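PDB 2HUN: 336aa long hypothetical dTDP-glucose 4,6-dehydratase from Pyrococcus horikoshii, which binds NAD in a Rossmann-type domain and probably acts as a dTDP-glucose 4,6-dehydratase, removing water from a nucleotide-linked glucose. Local coordinates for residues V69-L72 / V73-V76; E247-N250 / L251-V254; K297-F300 / D301-I304. One frame throughout, in Å; residues are numbered along the deposited sequence.

Contact 1: V69-L72 / V73-V76; sequences VKEL and VRKV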
ATOM      1  N   VAL A  69      19.198  -3.293  12.697  1.00 31.78           N
ATOM      2  CA  VAL A  69      18.609  -4.322  11.847  1.00 32.27           C
ATOM      3  C   VAL A  69      19.526  -4.881  10.759  1.00 31.42           C
ATOM      4  O   VAL A  69      19.541  -6.090  10.524  1.00 30.64           O
ATOM      5  CB  VAL A  69      17.305  -3.800  11.195  1.00 33.94           C
ATOM      6  CG1 VAL A  69      16.755  -4.826  10.218  1.00 35.68           C
ATOM      7  CG2 VAL A  69      16.278  -3.510  12.272  1.00 33.33           C
ATOM      8  N   LYS A  70      20.294  -4.016  10.101  1.00 32.59           N
ATOM      9  CA  LYS A  70      21.183  -4.474   9.036  1.00 32.90           C
ATOM     10  C   LYS A  70      22.157  -5.535   9.537  1.00 33.75           C
ATOM     11  O   LYS A  70      22.447  -6.506   8.837  1.00 34.67           O
ATOM     12  CB  LYS A  70      21.955  -3.292   8.425  1.00 32.34           C
ATOM     13  CG  LYS A  70      23.097  -2.741   9.274  1.00 32.39           C
ATOM     14  CD  LYS A  70      23.682  -1.490   8.639  1.00 34.30           C
ATOM     15  CE  LYS A  70      24.899  -0.961   9.388  1.00 32.33           C
ATOM     16  NZ  LYS A  70      26.084  -1.848   9.239  1.00 35.25           N
ATOM     17  N   GLU A  71      22.649  -5.358  10.759  1.00 34.67           N
ATOM     18  CA  GLU A  71      23.600  -6.304  11.341  1.00 34.97           C
ATOM     19  C   GLU A  71      22.968  -7.682  11.518  1.00 33.46           C
ATOM     20  O   GLU A  71      23.619  -8.711  11.322  1.00 32.65           O
ATOM     21  CB  GLU A  71      24.088  -5.778  12.689  1.00 37.81           C
ATOM     22  CG  GLU A  71      24.561  -4.334  12.635  1.00 42.56           C
ATOM     23  CD  GLU A  71      25.951  -4.174  12.043  1.00 44.76           C
ATOM     24  OE1 GLU A  71      26.315  -4.936  11.122  1.00 44.95           O
ATOM     25  OE2 GLU A  71      26.679  -3.265  12.497  1.00 49.72           O
ATOM     26  N   LEU A  72      21.690  -7.704  11.878  1.00 31.72           N
ATOM     27  CA  LEU A  72      20.998  -8.970  12.072  1.00 30.73           C
ATOM     28  C   LEU A  72      20.681  -9.638  10.732  1.00 30.41           C
ATOM     29  O   LEU A  72      20.865 -10.845  10.568  1.00 30.08           O
ATOM     30  CB  LEU A  72      19.708  -8.748  12.870  1.00 29.94           C
ATOM     31  CG  LEU A  72      19.862  -8.070  14.238  1.00 30.91           C
ATOM     32  CD1 LEU A  72      18.493  -7.973  14.914  1.00 29.05           C
ATOM     33  CD2 LEU A  72      20.847  -8.861  15.109  1.00 27.48           C
ATOM     34  N   VAL A  73      20.203  -8.849   9.773  1.00 30.92           N
ATOM     35  CA  VAL A  73      19.867  -9.384   8.458  1.00 31.61           C
ATOM     36  C   VAL A  73      21.091  -9.988   7.774  1.00 32.58           C
ATOM     37  O   VAL A  73      20.988 -11.014   7.093  1.00 30.06           O
ATOM     38  CB  VAL A  73      19.243  -8.289   7.551  1.00 31.90           C
ATOM     39  CG1 VAL A  73      19.286  -8.720   6.094  1.00 30.11           C
ATOM     40  CG2 VAL A  73      17.800  -8.044   7.968  1.00 30.63           C
ATOM     41  N   ARG A  74      22.245  -9.355   7.974  1.00 32.79           N
ATOM     42  CA  ARG A  74      23.503  -9.815   7.391  1.00 35.49           C
ATOM     43  C   ARG A  74      23.855 -11.256   7.748  1.00 35.69           C
ATOM     44  O   ARG A  74      24.451 -11.966   6.942  1.00 37.91           O
ATOM     45  CB  ARG A  74      24.674  -8.958   7.871  1.00 38.08           C
ATOM     46  CG  ARG A  74      24.693  -7.520   7.434  1.00 42.39           C
ATOM     47  CD  ARG A  74      25.915  -6.852   8.056  1.00 44.68           C
ATOM     48  NE  ARG A  74      27.139  -7.540   7.654  1.00 48.23           N
ATOM     49  CZ  ARG A  74      28.224  -7.660   8.419  1.00 49.25           C
ATOM     50  NH1 ARG A  74      28.247  -7.142   9.641  1.00 51.33           N
ATOM     51  NH2 ARG A  74      29.287  -8.305   7.956  1.00 49.45           N
ATOM     52  N   LYS A  75      23.494 -11.685   8.953  1.00 35.34           N
ATOM     53  CA  LYS A  75      23.857 -13.019   9.410  1.00 34.80           C
ATOM     54  C   LYS A  75      22.816 -14.137   9.381  1.00 32.85           C
ATOM     55  O   LYS A  75      23.083 -15.223   9.887  1.00 31.79           O
ATOM     56  CB  LYS A  75      24.428 -12.917  10.827  1.00 37.16           C
ATOM     57  CG  LYS A  75      23.390 -12.580  11.882  1.00 40.86           C
ATOM     58  CD  LYS A  75      24.001 -12.361  13.261  1.00 42.33           C
ATOM     59  CE  LYS A  75      24.543 -10.958  13.409  1.00 43.88           C
ATOM     60  NZ  LYS A  75      24.748 -10.621  14.844  1.00 45.73           N
ATOM     61  N   VAL A  76      21.646 -13.911   8.794  1.00 31.24           N
ATOM     62  CA  VAL A  76      20.643 -14.975   8.770  1.00 28.60           C
ATOM     63  C   VAL A  76      20.366 -15.527   7.376  1.00 27.47           C
ATOM     64  O   VAL A  76      20.759 -14.936   6.375  1.00 25.45           O
ATOM     65  CB  VAL A  76      19.302 -14.507   9.393  1.00 27.75           C
ATOM     66  CG1 VAL A  76      19.498 -14.167  10.866  1.00 27.22           C
ATOM     67  CG2 VAL A  76      18.765 -13.308   8.632  1.00 25.05           C
TER

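Contact 2: E247-N250 / L251-V254; sequences EKTN and LEVV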
ATOM      1  N   GLU A 247     -15.749 -19.944   9.231  1.00 29.42           N
ATOM      2  CA  GLU A 247     -16.369 -18.651   9.491  1.00 31.31           C
ATOM      3  C   GLU A 247     -17.514 -18.811  10.463  1.00 32.73           C
ATOM      4  O   GLU A 247     -18.471 -19.542  10.204  1.00 32.64           O
ATOM      5  CB  GLU A 247     -16.836 -18.028   8.177  1.00 32.01           C
ATOM      6  CG  GLU A 247     -15.673 -17.822   7.221  1.00 35.72           C
ATOM      7  CD  GLU A 247     -16.068 -17.192   5.904  1.00 36.68           C
ATOM      8  OE1 GLU A 247     -17.278 -17.038   5.643  1.00 39.71           O
ATOM      9  OE2 GLU A 247     -15.154 -16.857   5.126  1.00 36.26           O
ATOM     10  N   LYS A 248     -17.401 -18.128  11.595  1.00 33.28           N
ATOM     11  CA  LYS A 248     -18.413 -18.211  12.634  1.00 35.80           C
ATOM     12  C   LYS A 248     -18.678 -16.864  13.285  1.00 37.08           C
ATOM     13  O   LYS A 248     -17.862 -15.945  13.207  1.00 36.60           O
ATOM     14  CB  LYS A 248     -17.965 -19.201  13.711  1.00 35.90           C
ATOM     15  CG  LYS A 248     -17.711 -20.606  13.195  1.00 37.71           C
ATOM     16  CD  LYS A 248     -17.154 -21.505  14.275  1.00 35.27           C
ATOM     17  CE  LYS A 248     -16.932 -22.910  13.745  1.00 36.46           C
ATOM     18  NZ  LYS A 248     -18.198 -23.542  13.284  1.00 37.69           N
ATOM     19  N   THR A 249     -19.837 -16.757  13.924  1.00 38.33           N
ATOM     20  CA  THR A 249     -20.217 -15.540  14.625  1.00 39.57           C
ATOM     21  C   THR A 249     -19.770 -15.725  16.063  1.00 38.88           C
ATOM     22  O   THR A 249     -19.490 -16.848  16.485  1.00 38.86           O
ATOM     23  CB  THR A 249     -21.729 -15.344  14.597  1.00 40.78           C
ATOM     24  OG1 THR A 249     -22.367 -16.445  15.257  1.00 42.54           O
ATOM     25  CG2 THR A 249     -22.210 -15.281  13.170  1.00 41.44           C
ATOM     26  N   ASN A 250     -19.694 -14.636  16.816  1.00 39.18           N
ATOM     27  CA  ASN A 250     -19.270 -14.734  18.204  1.00 39.78           C
ATOM     28  C   ASN A 250     -20.149 -15.684  19.011  1.00 39.72           C
ATOM     29  O   ASN A 250     -19.649 -16.450  19.838  1.00 39.52           O
ATOM     30  CB  ASN A 250     -19.245 -13.350  18.850  1.00 40.80           C
ATOM     31  CG  ASN A 250     -18.201 -12.441  18.225  1.00 42.06           C
ATOM     32  OD1 ASN A 250     -17.342 -12.897  17.471  1.00 43.38           O
ATOM     33  ND2 ASN A 250     -18.264 -11.156  18.543  1.00 41.71           N
ATOM     34  N   LEU A 251     -21.455 -15.652  18.772  1.00 39.74           N
ATOM     35  CA  LEU A 251     -22.350 -16.541  19.498  1.00 40.53           C
ATOM     36  C   LEU A 251     -21.973 -17.987  19.211  1.00 40.37           C
ATOM     37  O   LEU A 251     -21.952 -18.817  20.116  1.00 40.62           O
ATOM     38  CB  LEU A 251     -23.811 -16.301  19.103  1.00 41.69           C
ATOM     39  CG  LEU A 251     -24.815 -17.267  19.749  1.00 42.72           C
ATOM     40  CD1 LEU A 251     -24.646 -17.267  21.265  1.00 42.25           C
ATOM     41  CD2 LEU A 251     -26.232 -16.867  19.367  1.00 42.85           C
ATOM     42  N   GLU A 252     -21.678 -18.282  17.947  1.00 39.97           N
ATOM     43  CA  GLU A 252     -21.290 -19.634  17.551  1.00 39.64           C
ATOM     44  C   GLU A 252     -20.018 -20.056  18.269  1.00 37.90           C
ATOM     45  O   GLU A 252     -19.913 -21.182  18.763  1.00 36.75           O
ATOM     46  CB  GLU A 252     -21.050 -19.710  16.042  1.00 40.87           C
ATOM     47  CG  GLU A 252     -22.296 -19.946  15.209  1.00 43.99           C
ATOM     48  CD  GLU A 252     -21.987 -19.987  13.723  1.00 44.56           C
ATOM     49  OE1 GLU A 252     -21.495 -18.966  13.192  1.00 41.88           O
ATOM     50  OE2 GLU A 252     -22.232 -21.040  13.092  1.00 45.70           O
ATOM     51  N   VAL A 253     -19.047 -19.147  18.307  1.00 37.37           N
ATOM     52  CA  VAL A 253     -17.774 -19.415  18.964  1.00 35.40           C
ATOM     53  C   VAL A 253     -18.022 -19.692  20.441  1.00 35.38           C
ATOM     54  O   VAL A 253     -17.554 -20.696  20.978  1.00 34.68           O
ATOM     55  CB  VAL A 253     -16.807 -18.217  18.808  1.00 34.95           C
ATOM     56  CG1 VAL A 253     -15.539 -18.451  19.619  1.00 33.23           C
ATOM     57  CG2 VAL A 253     -16.457 -18.028  17.332  1.00 35.79           C
ATOM     58  N   VAL A 254     -18.777 -18.809  21.088  1.00 36.13           N
ATOM     59  CA  VAL A 254     -19.088 -18.968  22.504  1.00 36.89           C
ATOM     60  C   VAL A 254     -19.812 -20.280  22.807  1.00 36.19           C
ATOM     61  O   VAL A 254     -19.447 -20.984  23.744  1.00 37.03           O
ATOM     62  CB  VAL A 254     -19.925 -17.780  23.016  1.00 36.57           C
ATOM     63  CG1 VAL A 254     -20.466 -18.079  24.407  1.00 38.10           C
ATOM     64  CG2 VAL A 254     -19.059 -16.527  23.051  1.00 34.81           C
TER
HETATM   65  O   HOH W   1     -21.102 -23.553  14.239  1.00 59.50           O

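Contact 3: K297-F300 / D301-I304; sequences KYTF and DEGI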
ATOM      1  N   LYS A 297      -4.460 -28.482  10.060  1.00 28.11           N
ATOM      2  CA  LYS A 297      -4.215 -29.763  10.727  1.00 30.19           C
ATOM      3  C   LYS A 297      -5.258 -30.029  11.815  1.00 29.52           C
ATOM      4  O   LYS A 297      -5.523 -31.175  12.175  1.00 29.87           O
ATOM      5  CB  LYS A 297      -2.811 -29.764  11.346  1.00 30.83           C
ATOM      6  CG  LYS A 297      -2.495 -30.979  12.210  1.00 35.48           C
ATOM      7  CD  LYS A 297      -1.118 -30.852  12.863  1.00 38.15           C
ATOM      8  CE  LYS A 297      -0.816 -32.039  13.773  1.00 39.15           C
ATOM      9  NZ  LYS A 297      -0.796 -33.325  13.013  1.00 41.57           N
ATOM     10  N   TYR A 298      -5.856 -28.959  12.320  1.00 30.05           N
ATOM     11  CA  TYR A 298      -6.845 -29.058  13.385  1.00 31.13           C
ATOM     12  C   TYR A 298      -8.194 -28.493  12.955  1.00 31.93           C
ATOM     13  O   TYR A 298      -8.253 -27.524  12.195  1.00 31.52           O
ATOM     14  CB  TYR A 298      -6.368 -28.266  14.606  1.00 31.42           C
ATOM     15  CG  TYR A 298      -4.965 -28.591  15.069  1.00 33.14           C
ATOM     16  CD1 TYR A 298      -4.685 -29.783  15.742  1.00 34.80           C
ATOM     17  CD2 TYR A 298      -3.914 -27.711  14.824  1.00 33.63           C
ATOM     18  CE1 TYR A 298      -3.390 -30.086  16.160  1.00 34.83           C
ATOM     19  CE2 TYR A 298      -2.616 -28.004  15.235  1.00 33.28           C
ATOM     20  CZ  TYR A 298      -2.361 -29.189  15.900  1.00 35.05           C
ATOM     21  OH  TYR A 298      -1.076 -29.475  16.297  1.00 37.65           O
ATOM     22  N   THR A 299      -9.273 -29.101  13.439  1.00 30.48           N
ATOM     23  CA  THR A 299     -10.610 -28.598  13.141  1.00 30.75           C
ATOM     24  C   THR A 299     -10.823 -27.485  14.165  1.00 31.13           C
ATOM     25  O   THR A 299     -10.008 -27.322  15.068  1.00 29.51           O
ATOM     26  CB  THR A 299     -11.694 -29.673  13.346  1.00 30.27           C
ATOM     27  OG1 THR A 299     -11.650 -30.145  14.697  1.00 31.57           O
ATOM     28  CG2 THR A 299     -11.467 -30.847  12.398  1.00 30.26           C
ATOM     29  N   PHE A 300     -11.895 -26.714  14.028  1.00 30.98           N
ATOM     30  CA  PHE A 300     -12.149 -25.643  14.978  1.00 32.63           C
ATOM     31  C   PHE A 300     -12.304 -26.232  16.383  1.00 34.24           C
ATOM     32  O   PHE A 300     -11.779 -25.686  17.358  1.00 33.14           O
ATOM     33  CB  PHE A 300     -13.413 -24.874  14.594  1.00 31.65           C
ATOM     34  CG  PHE A 300     -13.681 -23.679  15.467  1.00 32.41           C
ATOM     35  CD1 PHE A 300     -12.791 -22.609  15.498  1.00 30.26           C
ATOM     36  CD2 PHE A 300     -14.815 -23.628  16.269  1.00 32.34           C
ATOM     37  CE1 PHE A 300     -13.028 -21.507  16.314  1.00 30.59           C
ATOM     38  CE2 PHE A 300     -15.058 -22.528  17.088  1.00 32.47           C
ATOM     39  CZ  PHE A 300     -14.162 -21.465  17.109  1.00 30.33           C
ATOM     40  N   ASP A 301     -13.017 -27.354  16.474  1.00 34.44           N
ATOM     41  CA  ASP A 301     -13.238 -28.036  17.749  1.00 36.26           C
ATOM     42  C   ASP A 301     -11.936 -28.473  18.410  1.00 36.42           C
ATOM     43  O   ASP A 301     -11.758 -28.318  19.620  1.00 35.91           O
ATOM     44  CB  ASP A 301     -14.130 -29.263  17.546  1.00 39.00           C
ATOM     45  CG  ASP A 301     -15.605 -28.939  17.665  1.00 40.02           C
ATOM     46  OD1 ASP A 301     -16.068 -27.989  17.002  1.00 42.94           O
ATOM     47  OD2 ASP A 301     -16.302 -29.641  18.420  1.00 43.22           O
ATOM     48  N   GLU A 302     -11.030 -29.034  17.616  1.00 35.83           N
ATOM     49  CA  GLU A 302      -9.756 -29.486  18.151  1.00 35.84           C
ATOM     50  C   GLU A 302      -8.919 -28.292  18.604  1.00 34.66           C
ATOM     51  O   GLU A 302      -8.272 -28.338  19.648  1.00 34.27           O
ATOM     52  CB  GLU A 302      -8.994 -30.298  17.094  1.00 37.21           C
ATOM     53  CG  GLU A 302      -9.680 -31.605  16.704  1.00 39.91           C
ATOM     54  CD  GLU A 302      -8.940 -32.353  15.611  1.00 40.66           C
ATOM     55  OE1 GLU A 302      -8.684 -31.751  14.551  1.00 41.24           O
ATOM     56  OE2 GLU A 302      -8.617 -33.544  15.805  1.00 44.68           O
ATOM     57  N   GLY A 303      -8.952 -27.219  17.822  1.00 34.18           N
ATOM     58  CA  GLY A 303      -8.183 -26.034  18.158  1.00 33.65           C
ATOM     59  C   GLY A 303      -8.686 -25.322  19.401  1.00 33.20           C
ATOM     60  O   GLY A 303      -7.891 -24.795  20.182  1.00 31.09           O
ATOM     61  N   ILE A 304     -10.006 -25.292  19.570  1.00 32.38           N
ATOM     62  CA  ILE A 304     -10.622 -24.645  20.728  1.00 33.13           C
ATOM     63  C   ILE A 304     -10.349 -25.474  21.981  1.00 33.39           C
ATOM     64  O   ILE A 304     -10.072 -24.932  23.050  1.00 34.37           O
ATOM     65  CB  ILE A 304     -12.150 -24.487  20.523  1.00 31.68           C
ATOM     66  CG1 ILE A 304     -12.421 -23.341  19.546  1.00 31.65           C
ATOM     67  CG2 ILE A 304     -12.845 -24.223  21.853  1.00 31.79           C
ATOM     68  CD1 ILE A 304     -11.949 -21.972  20.049  1.00 31.01           C
TER

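Contact 1: V69-L72 / V73-V76
Glu71 and Arg74, three residues apart on one helix, run side by side in the same direction and are joined at their ends by a salt bridge. Arg74 NH1 meets Glu71 OE1 at 3.3 Å, with the oxygen near the guanidinium plane, although the carboxylate plane is turned 48° from it. Two bends make this possible: Glu71 folds at chi2 (-78°) and Arg74 at chi3 (58°). The other carboxylate oxygen, Glu71 OE2, faces Lys70 NZ at a long 3.6 Å, so one acid lies between two bases and probably offsets part of their mutual repulsion; such long, flexible charged chains suit the solvent side of an amphipathic helix. These residues lie on helix 66-74 and the chain just after it, packed against the parallel sheet of the Rossmann domain. On the inner side Val69 CG1 approaches Val73 CG2 at 4.1 Å, compact branched groups that let the helix lie close to helix 96-116, Val69 on Leu109 and both valines on Ser112. Val73 N donates to Val69 O at 2.9 Å. Lys75 N donates to Leu72 O at 3.2 Å, while the Leu72 side chain packs on Leu7 and Ile35 of the sheet.

Contact 2: E247-N250 / L251-V254
The carboxylate of Glu252, the flat group that carries this contact, receives the amide of Thr249 on the anti side of OE1, 19° out of its plane. That bond, Thr249 N to Glu252 OE1, is 2.9 Å long with an N-H...O angle of 157°. The other oxygen, OE2, accepts from a water that in turn accepts from Lys248 NZ, so lysine and glutamate, whose side chains cross at about a right angle, are linked through solvent while Lys248 NZ and Glu252 OE2 stay 4.8 Å apart. In the reverse direction, Thr249 OG1 accepts a weak bond from Glu252 N at 3.3 Å. The threonine hydroxyl is placed for this by chi1 of 61°, which sets it between the backbone N and the carbonyl carbon and turns it toward the helix start. A weak bond from Thr249 OG1 to Glu252 OE1 adds to the pair. Together these reciprocal bonds form a capping box: threonine at the N-cap is short enough to reach an amide of the first turn, and glutamate three residues on is long enough to reach back. Its negative charge also lies near the helix N-terminus, where it probably interacts favourably with the dipole. Regular helical bonding then begins with Val253 N to Thr249 O at 3.0 Å. Val253 CG2 comes within 4.1 Å of Lys248 CB. Strand 247-248, paired antiparallel with strand 215-219, thus leads through Thr249 into helix 250-260, whose Val253 and Val254 pack on helix 191-200, while Lys248 and Val253 also touch Phe300 of helix 300-313.

Contact 3: K297-F300 / D301-I304
With CG anti to the backbone N (chi1 -175°), the ring of Phe300 swings alongside the carbonyl side of its own residue, while in Ile304, one turn later, chi1 of -76° brings CG1 over the ring. CG1 sits 3.7 Å from the ring centroid and 17° off its normal, a CH-pi contact over the face, and CD1 follows on toward the rim at CZ. A broad flat ring and a branched aliphatic chain suit this buried side, where Phe300 also packs on Val253 and Ile256 and Ile304 on Ile257 and Leu260. Were this phenylalanine an alanine, Ile304 CG1 would probably lose its aromatic partner and a gap would be likely to open toward helix 250-260. On the solvent side, Glu302 OE1 uses its anti lone pair to accept from Thr299 N at 2.9 Å, and Thr299 OG1 accepts from Glu302 N at 3.2 Å. Beside them, Asp301 OD2 forms a salt bridge with Arg259. Gly303 N bonds Thr299 O at 3.0 Å. The reciprocal Thr-Glu bonds are a capping box, here starting helix 300-313 after a loop.

How the contacts relate
Contacts 2 and 3 both begin a helix and share the same chemistry, a threonine N-cap paired with a glutamate three residues on; contact 1 has no capping box, and carries a salt-bridge network of Lys70, Glu71 and Arg74 instead. The centres of contacts 2 and 3 are about 14 Å apart, and the two touch: Val253 CG2 lies 4.1 Å from Phe300 CZ, an apolar meeting of the two helix starts, and the aliphatic part of Lys248 is laid against the ring, its CE 3.4 Å from Phe300 CD2. Contact 1 stands across the chain's centre, about 42 Å and 37 Å between centres from contacts 2 and 3, beside the NAD-binding sheet. Each combines a buried apolar side with polar groups toward the surface.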